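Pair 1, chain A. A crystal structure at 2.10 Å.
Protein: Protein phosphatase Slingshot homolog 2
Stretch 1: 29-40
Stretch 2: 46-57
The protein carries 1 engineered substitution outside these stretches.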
# COMPACT_ATOMS: atom_id res chain seq x y z
N GLY A 29 -15.47 -5.02 3.72
CA GLY A 29 -15.52 -5.71 2.45
C GLY A 29 -14.16 -6.05 1.88
O GLY A 29 -14.01 -6.19 0.67
N VAL A 30 -13.15 -6.16 2.74
CA VAL A 30 -11.80 -6.48 2.31
C VAL A 30 -11.65 -7.99 2.13
O VAL A 30 -12.19 -8.76 2.92
CB VAL A 30 -10.74 -6.01 3.33
CG1 VAL A 30 -9.36 -6.43 2.84
CG2 VAL A 30 -10.82 -4.51 3.55
N ARG A 31 -10.94 -8.43 1.09
CA ARG A 31 -10.70 -9.86 0.91
C ARG A 31 -9.26 -10.09 0.43
O ARG A 31 -8.78 -11.22 0.45
CB ARG A 31 -11.67 -10.51 -0.07
CG ARG A 31 -13.07 -9.94 -0.08
CD ARG A 31 -13.97 -10.46 1.01
NE ARG A 31 -13.34 -11.46 1.87
CZ ARG A 31 -13.95 -12.08 2.87
NH1 ARG A 31 -15.23 -11.81 3.14
NH2 ARG A 31 -13.30 -12.97 3.61
N TYR A 32 -8.63 -9.01 0.02
CA TYR A 32 -7.25 -9.01 -0.43
C TYR A 32 -6.40 -8.21 0.55
O TYR A 32 -6.80 -7.14 1.00
CB TYR A 32 -7.11 -8.41 -1.83
CG TYR A 32 -7.88 -9.13 -2.90
CD1 TYR A 32 -9.21 -8.81 -3.17
CD2 TYR A 32 -7.28 -10.13 -3.65
CE1 TYR A 32 -9.92 -9.46 -4.16
CE2 TYR A 32 -8.00 -10.79 -4.64
CZ TYR A 32 -9.31 -10.45 -4.89
OH TYR A 32 -10.01 -11.11 -5.88
N ILE A 33 -5.22 -8.73 0.88
CA ILE A 33 -4.34 -8.00 1.79
C ILE A 33 -2.92 -7.95 1.24
O ILE A 33 -2.30 -9.00 1.03
CB ILE A 33 -4.33 -8.61 3.19
CG1 ILE A 33 -5.70 -8.73 3.85
CG2 ILE A 33 -3.38 -7.83 4.09
CD1 ILE A 33 -5.65 -9.39 5.21
N LEU A 34 -2.46 -6.73 1.01
CA LEU A 34 -1.10 -6.42 0.63
C LEU A 34 -0.28 -6.06 1.88
O LEU A 34 -0.39 -4.98 2.45
CB LEU A 34 -1.05 -5.29 -0.39
CG LEU A 34 0.30 -4.97 -1.01
CD1 LEU A 34 1.03 -6.24 -1.43
CD2 LEU A 34 0.13 -4.03 -2.19
N ASN A 35 0.50 -7.05 2.30
CA ASN A 35 1.36 -6.97 3.47
C ASN A 35 2.78 -6.60 3.06
O ASN A 35 3.54 -7.47 2.64
CB ASN A 35 1.33 -8.31 4.19
CG ASN A 35 2.09 -8.30 5.50
OD1 ASN A 35 2.87 -7.38 5.75
ND2 ASN A 35 1.85 -9.31 6.32
N VAL A 36 3.12 -5.33 3.16
CA VAL A 36 4.39 -4.77 2.74
C VAL A 36 5.42 -4.81 3.86
O VAL A 36 6.01 -3.79 4.24
CB VAL A 36 4.22 -3.31 2.27
CG1 VAL A 36 5.43 -2.88 1.44
CG2 VAL A 36 2.95 -3.15 1.47
N THR A 37 5.61 -5.99 4.46
CA THR A 37 6.55 -6.17 5.54
C THR A 37 7.29 -7.51 5.40
O THR A 37 6.81 -8.41 4.72
CB THR A 37 5.92 -6.16 6.94
OG1 THR A 37 5.47 -7.48 7.28
CG2 THR A 37 4.72 -5.24 7.05
N ARG A 38 8.42 -7.59 6.08
CA ARG A 38 9.14 -8.85 6.27
C ARG A 38 8.76 -9.48 7.61
O ARG A 38 8.67 -10.70 7.71
CB ARG A 38 10.65 -8.63 6.22
CG ARG A 38 11.44 -9.89 6.58
CD ARG A 38 11.96 -10.60 5.34
NE ARG A 38 11.44 -11.96 5.22
CZ ARG A 38 11.42 -12.68 4.12
NH1 ARG A 38 11.91 -12.20 2.98
NH2 ARG A 38 10.92 -13.91 4.15
N GLU A 39 8.56 -8.63 8.61
CA GLU A 39 8.43 -9.01 10.01
C GLU A 39 7.01 -9.19 10.51
O GLU A 39 6.76 -9.72 11.60
CB GLU A 39 9.14 -7.93 10.85
CG GLU A 39 8.35 -6.65 11.04
CD GLU A 39 8.60 -5.62 9.96
OE1 GLU A 39 8.43 -4.41 10.23
OE2 GLU A 39 8.95 -5.98 8.82
N ILE A 40 6.00 -8.74 9.76
CA ILE A 40 4.63 -8.94 10.25
C ILE A 40 3.98 -10.11 9.53
O ILE A 40 4.19 -10.30 8.33
CB ILE A 40 3.77 -7.68 10.11
CG1 ILE A 40 4.20 -6.54 11.04
CG2 ILE A 40 2.29 -7.97 10.31
CD1 ILE A 40 5.11 -5.57 10.31
N GLY A 46 -6.56 -18.30 4.76
CA GLY A 46 -7.79 -19.08 4.67
C GLY A 46 -9.02 -18.19 4.74
O GLY A 46 -10.14 -18.62 4.46
N VAL A 47 -8.81 -16.94 5.13
CA VAL A 47 -9.85 -15.92 5.10
C VAL A 47 -9.57 -14.93 3.98
O VAL A 47 -10.46 -14.54 3.22
CB VAL A 47 -9.96 -15.16 6.44
CG1 VAL A 47 -11.12 -14.17 6.41
CG2 VAL A 47 -10.12 -16.14 7.60
N PHE A 48 -8.31 -14.50 3.88
CA PHE A 48 -7.94 -13.51 2.88
C PHE A 48 -6.82 -13.99 1.97
O PHE A 48 -5.95 -14.75 2.39
CB PHE A 48 -7.53 -12.20 3.55
CG PHE A 48 -8.51 -11.69 4.59
CD1 PHE A 48 -8.34 -11.99 5.93
CD2 PHE A 48 -9.60 -10.91 4.22
CE1 PHE A 48 -9.23 -11.52 6.88
CE2 PHE A 48 -10.49 -10.43 5.17
CZ PHE A 48 -10.30 -10.74 6.50
N GLU A 49 -6.87 -13.52 0.73
CA GLU A 49 -5.81 -13.67 -0.25
C GLU A 49 -4.68 -12.68 0.03
O GLU A 49 -4.92 -11.47 0.05
CB GLU A 49 -6.38 -13.42 -1.64
CG GLU A 49 -6.32 -14.64 -2.56
CD GLU A 49 -5.86 -14.25 -3.95
OE1 GLU A 49 -4.74 -13.73 -4.10
OE2 GLU A 49 -6.64 -14.47 -4.90
N TYR A 50 -3.47 -13.20 0.23
CA TYR A 50 -2.33 -12.40 0.64
C TYR A 50 -1.29 -12.22 -0.47
O TYR A 50 -1.11 -13.11 -1.30
CB TYR A 50 -1.64 -13.01 1.86
CG TYR A 50 -2.41 -12.80 3.14
CD1 TYR A 50 -3.25 -13.79 3.63
CD2 TYR A 50 -2.30 -11.62 3.86
CE1 TYR A 50 -3.96 -13.61 4.80
CE2 TYR A 50 -3.01 -11.43 5.03
CZ TYR A 50 -3.84 -12.43 5.49
OH TYR A 50 -4.55 -12.27 6.66
N HIS A 51 -0.63 -11.07 -0.44
CA HIS A 51 0.58 -10.83 -1.20
C HIS A 51 1.62 -10.14 -0.32
O HIS A 51 1.32 -9.15 0.35
CB HIS A 51 0.31 -10.00 -2.46
CG HIS A 51 1.44 -10.05 -3.45
ND1 HIS A 51 1.45 -10.94 -4.50
CD2 HIS A 51 2.58 -9.34 -3.56
CE1 HIS A 51 2.55 -10.78 -5.21
NE2 HIS A 51 3.26 -9.81 -4.66
N ASN A 52 2.84 -10.67 -0.30
CA ASN A 52 3.84 -10.19 0.66
C ASN A 52 5.06 -9.59 -0.03
O ASN A 52 5.59 -10.15 -0.99
CB ASN A 52 4.23 -11.34 1.59
CG ASN A 52 3.08 -11.75 2.49
OD1 ASN A 52 3.06 -11.40 3.67
ND2 ASN A 52 2.11 -12.48 1.94
N ILE A 53 5.47 -8.43 0.46
CA ILE A 53 6.63 -7.68 -0.01
C ILE A 53 7.63 -7.59 1.15
O ILE A 53 7.60 -6.66 1.95
CB ILE A 53 6.24 -6.28 -0.52
CG1 ILE A 53 5.22 -6.24 -1.65
CG2 ILE A 53 7.48 -5.45 -0.84
CD1 ILE A 53 5.36 -7.14 -2.85
N ARG A 54 8.47 -8.60 1.21
CA ARG A 54 9.23 -8.99 2.39
C ARG A 54 10.49 -8.14 2.57
O ARG A 54 11.61 -8.57 2.33
CB ARG A 54 9.55 -10.48 2.32
CG ARG A 54 8.37 -11.25 1.73
CD ARG A 54 8.22 -12.63 2.34
NE ARG A 54 7.84 -13.62 1.33
CZ ARG A 54 8.64 -14.02 0.35
NH1 ARG A 54 9.87 -13.53 0.21
NH2 ARG A 54 8.21 -14.93 -0.53
N VAL A 55 10.23 -6.93 3.03
CA VAL A 55 11.14 -5.80 3.03
C VAL A 55 11.10 -5.05 4.35
O VAL A 55 10.06 -4.99 5.02
CB VAL A 55 10.72 -4.86 1.87
CG1 VAL A 55 10.39 -3.48 2.40
CG2 VAL A 55 11.78 -4.83 0.79
N TYR A 56 12.23 -4.47 4.77
CA TYR A 56 12.22 -3.68 6.00
C TYR A 56 12.09 -2.18 5.67
O TYR A 56 12.45 -1.73 4.58
CB TYR A 56 13.47 -3.91 6.83
CG TYR A 56 13.71 -5.28 7.39
CD1 TYR A 56 14.70 -6.10 6.86
CD2 TYR A 56 12.98 -5.77 8.46
CE1 TYR A 56 14.94 -7.37 7.36
CE2 TYR A 56 13.21 -7.03 8.97
CZ TYR A 56 14.19 -7.83 8.42
OH TYR A 56 14.42 -9.09 8.93
N ASP A 57 11.59 -1.43 6.63
CA ASP A 57 11.43 0.01 6.55
C ASP A 57 12.77 0.71 6.78
O ASP A 57 12.99 1.32 7.84
CB ASP A 57 10.41 0.50 7.58
CG ASP A 57 9.94 1.92 7.31
OD1 ASP A 57 10.14 2.41 6.18
OD2 ASP A 57 9.36 2.53 8.24
O HOH W 1 11.25 -2.51 9.56

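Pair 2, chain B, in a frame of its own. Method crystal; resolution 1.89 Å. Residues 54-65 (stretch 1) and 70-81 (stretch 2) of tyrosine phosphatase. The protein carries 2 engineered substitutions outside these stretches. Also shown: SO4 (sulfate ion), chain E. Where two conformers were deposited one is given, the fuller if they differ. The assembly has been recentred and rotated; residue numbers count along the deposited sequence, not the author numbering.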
# COMPACT_ATOMS: atom_id res chain seq x y z
N ASP B 54 -13.24 -5.54 -34.30
CA ASP B 54 -14.32 -4.79 -34.92
C ASP B 54 -14.81 -3.74 -33.93
O ASP B 54 -15.89 -3.91 -33.35
CB ASP B 54 -15.48 -5.73 -35.32
CG ASP B 54 -16.68 -5.03 -35.96
OD1 ASP B 54 -16.51 -3.90 -36.48
OD2 ASP B 54 -17.79 -5.63 -35.97
N PHE B 55 -14.03 -2.66 -33.74
CA PHE B 55 -14.38 -1.59 -32.82
C PHE B 55 -15.62 -0.85 -33.26
O PHE B 55 -15.75 -0.52 -34.45
CB PHE B 55 -13.20 -0.61 -32.63
CG PHE B 55 -12.15 -1.15 -31.70
CD1 PHE B 55 -12.40 -1.26 -30.34
CD2 PHE B 55 -10.92 -1.58 -32.20
CE1 PHE B 55 -11.44 -1.78 -29.47
CE2 PHE B 55 -9.94 -2.07 -31.33
CZ PHE B 55 -10.22 -2.17 -29.97
N LYS B 56 -16.55 -0.65 -32.33
CA LYS B 56 -17.78 0.08 -32.65
C LYS B 56 -17.71 1.49 -32.10
O LYS B 56 -18.38 2.39 -32.61
CB LYS B 56 -19.00 -0.66 -32.07
N CYS B 57 -16.89 1.68 -31.06
CA CYS B 57 -16.72 2.96 -30.37
C CYS B 57 -15.27 3.29 -30.05
O CYS B 57 -14.47 2.40 -29.75
CB CYS B 57 -17.58 3.01 -29.11
SG CYS B 57 -19.30 2.49 -29.35
N LEU B 58 -14.95 4.58 -30.10
CA LEU B 58 -13.65 5.15 -29.76
C LEU B 58 -13.87 6.24 -28.73
O LEU B 58 -14.74 7.10 -28.91
CB LEU B 58 -12.94 5.74 -30.98
CG LEU B 58 -12.34 4.79 -31.99
CD1 LEU B 58 -12.11 5.51 -33.31
CD2 LEU B 58 -11.03 4.22 -31.49
N VAL B 59 -13.14 6.19 -27.63
CA VAL B 59 -13.24 7.22 -26.60
C VAL B 59 -11.89 7.96 -26.67
O VAL B 59 -10.86 7.45 -26.21
CB VAL B 59 -13.58 6.68 -25.18
CG1 VAL B 59 -13.62 7.83 -24.18
CG2 VAL B 59 -14.89 5.88 -25.17
N ASN B 60 -11.91 9.13 -27.27
CA ASN B 60 -10.75 9.99 -27.50
C ASN B 60 -10.56 10.99 -26.39
O ASN B 60 -11.33 11.93 -26.23
CB ASN B 60 -10.88 10.69 -28.86
CG ASN B 60 -9.76 11.64 -29.18
OD1 ASN B 60 -8.65 11.54 -28.66
ND2 ASN B 60 -10.00 12.55 -30.09
N MET B 61 -9.49 10.81 -25.64
CA MET B 61 -9.22 11.70 -24.52
C MET B 61 -8.04 12.63 -24.75
O MET B 61 -7.41 13.09 -23.81
CB MET B 61 -9.10 10.89 -23.26
CG MET B 61 -10.42 10.29 -22.93
SD MET B 61 -10.23 9.10 -21.69
CE MET B 61 -10.42 10.16 -20.24
N THR B 62 -7.84 13.00 -25.99
CA THR B 62 -6.77 13.90 -26.42
C THR B 62 -7.44 15.20 -26.79
O THR B 62 -8.66 15.24 -26.89
CB THR B 62 -6.00 13.18 -27.56
OG1 THR B 62 -5.25 12.09 -26.99
CG2 THR B 62 -5.10 14.06 -28.41
N MET B 63 -6.65 16.25 -27.03
CA MET B 63 -7.15 17.57 -27.41
C MET B 63 -7.64 17.63 -28.84
O MET B 63 -8.59 18.37 -29.11
CB MET B 63 -6.07 18.64 -27.16
CG MET B 63 -5.76 18.87 -25.67
SD MET B 63 -7.16 19.45 -24.73
CE MET B 63 -7.40 21.06 -25.49
N SER B 64 -7.00 16.87 -29.75
CA SER B 64 -7.31 16.86 -31.18
C SER B 64 -8.44 15.92 -31.54
O SER B 64 -8.39 14.72 -31.22
CB SER B 64 -6.07 16.53 -32.01
OG SER B 64 -5.26 17.66 -32.25
N LYS B 65 -9.44 16.46 -32.25
CA LYS B 65 -10.60 15.71 -32.75
C LYS B 65 -10.18 15.03 -34.07
O LYS B 65 -9.21 15.44 -34.69
CB LYS B 65 -11.78 16.68 -32.98
CG LYS B 65 -13.15 16.01 -33.12
CD LYS B 65 -14.12 16.87 -33.93
CE LYS B 65 -15.13 16.02 -34.67
NZ LYS B 65 -16.38 16.78 -34.98
N ALA B 70 -17.45 4.91 -41.33
CA ALA B 70 -18.81 4.44 -41.12
C ALA B 70 -18.83 3.27 -40.15
O ALA B 70 -17.97 2.39 -40.22
CB ALA B 70 -19.42 4.03 -42.45
N GLY B 71 -19.79 3.29 -39.22
CA GLY B 71 -19.96 2.23 -38.23
C GLY B 71 -19.20 2.44 -36.93
O GLY B 71 -19.41 1.69 -35.98
N ILE B 72 -18.30 3.44 -36.89
CA ILE B 72 -17.53 3.75 -35.67
C ILE B 72 -17.94 5.12 -35.11
O ILE B 72 -17.89 6.12 -35.83
CB ILE B 72 -15.99 3.62 -35.84
CG1 ILE B 72 -15.60 2.23 -36.41
CG2 ILE B 72 -15.27 3.88 -34.50
CD1 ILE B 72 -14.14 2.06 -36.78
N THR B 73 -18.32 5.15 -33.82
CA THR B 73 -18.71 6.37 -33.10
C THR B 73 -17.55 6.81 -32.18
O THR B 73 -17.10 6.03 -31.35
CB THR B 73 -20.02 6.15 -32.32
OG1 THR B 73 -21.06 5.80 -33.23
CG2 THR B 73 -20.45 7.37 -31.53
N ALA B 74 -17.07 8.06 -32.34
CA ALA B 74 -16.00 8.58 -31.50
C ALA B 74 -16.54 9.60 -30.50
O ALA B 74 -17.20 10.58 -30.88
CB ALA B 74 -14.91 9.21 -32.34
N TYR B 75 -16.31 9.34 -29.22
CA TYR B 75 -16.69 10.23 -28.11
C TYR B 75 -15.39 10.98 -27.77
O TYR B 75 -14.35 10.37 -27.56
CB TYR B 75 -17.20 9.43 -26.90
CG TYR B 75 -18.43 8.59 -27.22
CD1 TYR B 75 -19.69 9.16 -27.26
CD2 TYR B 75 -18.32 7.23 -27.47
CE1 TYR B 75 -20.82 8.41 -27.60
CE2 TYR B 75 -19.45 6.46 -27.78
CZ TYR B 75 -20.71 7.05 -27.81
OH TYR B 75 -21.83 6.29 -28.10
N HIS B 76 -15.45 12.31 -27.81
CA HIS B 76 -14.29 13.17 -27.57
C HIS B 76 -14.36 13.80 -26.19
O HIS B 76 -15.30 14.52 -25.87
CB HIS B 76 -14.18 14.23 -28.69
CG HIS B 76 -12.93 15.06 -28.62
ND1 HIS B 76 -12.96 16.43 -28.87
CD2 HIS B 76 -11.65 14.71 -28.32
CE1 HIS B 76 -11.71 16.85 -28.73
NE2 HIS B 76 -10.89 15.85 -28.39
N ILE B 77 -13.38 13.48 -25.37
CA ILE B 77 -13.26 14.00 -24.01
C ILE B 77 -11.88 14.66 -24.01
O ILE B 77 -10.86 14.00 -23.81
CB ILE B 77 -13.49 12.92 -22.90
CG1 ILE B 77 -14.87 12.21 -23.09
CG2 ILE B 77 -13.41 13.61 -21.52
CD1 ILE B 77 -15.03 10.89 -22.59
N PRO B 78 -11.81 15.93 -24.45
CA PRO B 78 -10.49 16.58 -24.51
C PRO B 78 -10.03 16.89 -23.11
O PRO B 78 -10.78 17.40 -22.28
CB PRO B 78 -10.70 17.83 -25.39
CG PRO B 78 -12.19 17.96 -25.55
CD PRO B 78 -12.89 16.87 -24.78
N LEU B 79 -8.86 16.41 -22.80
CA LEU B 79 -8.21 16.56 -21.52
C LEU B 79 -6.76 16.78 -21.81
O LEU B 79 -6.22 16.29 -22.83
CB LEU B 79 -8.32 15.28 -20.67
CG LEU B 79 -9.64 14.96 -20.00
CD1 LEU B 79 -9.64 13.55 -19.52
CD2 LEU B 79 -9.91 15.84 -18.84
N ARG B 80 -6.14 17.55 -20.90
CA ARG B 80 -4.73 17.87 -20.87
C ARG B 80 -4.12 16.93 -19.82
O ARG B 80 -4.72 16.72 -18.76
CB ARG B 80 -4.48 19.34 -20.48
CG ARG B 80 -3.02 19.75 -20.70
CD ARG B 80 -2.75 21.24 -20.63
NE ARG B 80 -1.34 21.55 -20.90
CZ ARG B 80 -0.44 21.90 -19.99
NH1 ARG B 80 -0.78 22.03 -18.72
NH2 ARG B 80 0.81 22.14 -20.36
N ASP B 81 -2.95 16.34 -20.14
CA ASP B 81 -2.28 15.48 -19.19
C ASP B 81 -1.39 16.37 -18.31
O ASP B 81 -0.21 16.57 -18.59
CB ASP B 81 -1.52 14.34 -19.91
CG ASP B 81 -0.73 13.45 -18.98
OD1 ASP B 81 -1.06 13.40 -17.78
OD2 ASP B 81 0.23 12.80 -19.46
S SO4 E . -2.46 16.17 -26.79
O1 SO4 E . -1.92 17.53 -26.60
O2 SO4 E . -2.27 15.75 -28.19
O3 SO4 E . -1.72 15.27 -25.88
O4 SO4 E . -3.89 16.15 -26.47

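Pairs 1 and 2 are each built on two neighbouring parallel strands, and 14 central residues superpose with an RMSD of 0.6 Å on N, CA and C. The strand directions differ by 13° in pair 1 and 18° in pair 2, and four parallel bridges match one for one, from A:Tyr32–A:Glu49 and B:Cys57–B:Thr73 to A:Asn35–A:Asn52 and B:Asn60–B:His76. The same ladder of five backbone hydrogen bonds holds both. It opens with A:Glu49 N to A:Arg31 O (3.0 Å) and B:Thr73 N to B:Lys56 O (3.0 Å), and closes with A:Ile53 N to A:Asn35 O (3.1 Å) and B:Ile77 N to B:Asn60 O (2.7 Å).

On the face carrying A:Ile33 and A:Tyr50, A:Ile33 matches B:Leu58, their side-chain centres 0.2 Å apart. A:Ile33 CD1 packs 3.7 Å from A:Phe48 CG and 3.3 Å from A:Tyr50 CE2. In pair 2 smaller partners occupy the matched positions: B:Leu58 CD1 lies 3.7 Å from B:Ile72 CG2, and B:Leu58 CB 4.2 Å from B:Ala74 CB. One aliphatic residue thus fills the same place against two rings or against an isoleucine and an alanine.

On the other face the aromatic bulk shifts. A:Tyr32 matches B:Cys57, and A:His51 matches B:Tyr75, whose ring edge receives B:Cys57 CB (CB to B:Tyr75 CE2, 4.1 Å). A:Leu34 and B:Val59 both reach the isoleucine at the matched position, A:Ile53 or B:Ile77: A:Leu34 CD1 is 4.2 Å from A:Ile53 CG1, B:Val59 CG1 3.7 Å from B:Ile77 CD1. Two residues on, A:Val36 CG1 meets A:Ile53 CG2 at 4.0 Å; the longer B:Met61 places CG 4.0 Å from B:Ile77 CB and CE 3.6 Å from B:Leu79 CD1.

A:Asn35 and B:Asn60 are both t at chi1 and brace the turn after their strand: A:Asn35 ND2 donates to A:Ile40 O (3.2 Å), B:Asn60 ND2 to B:Ser64 O (2.9 Å). Across from them, A:Asn52 OD1 lies 3.6 Å from A:Asn35 CB, whereas the larger B:His76 spans the gap and its NE2 donates to B:Thr62 O (2.8 Å).

Beyond the strands the solutions part. A:Arg38 lays CB over the face of A:Tyr56, 4.2 Å from the ring centroid, and its guanidinium has A:Arg54 CB over one face (NH1 to CB, 3.0 Å). The matched B:Met63 instead sets SD 3.9 Å from B:Pro78 CB, an apolar contact, while its backbone N binds sulfate O4 at 2.8 Å.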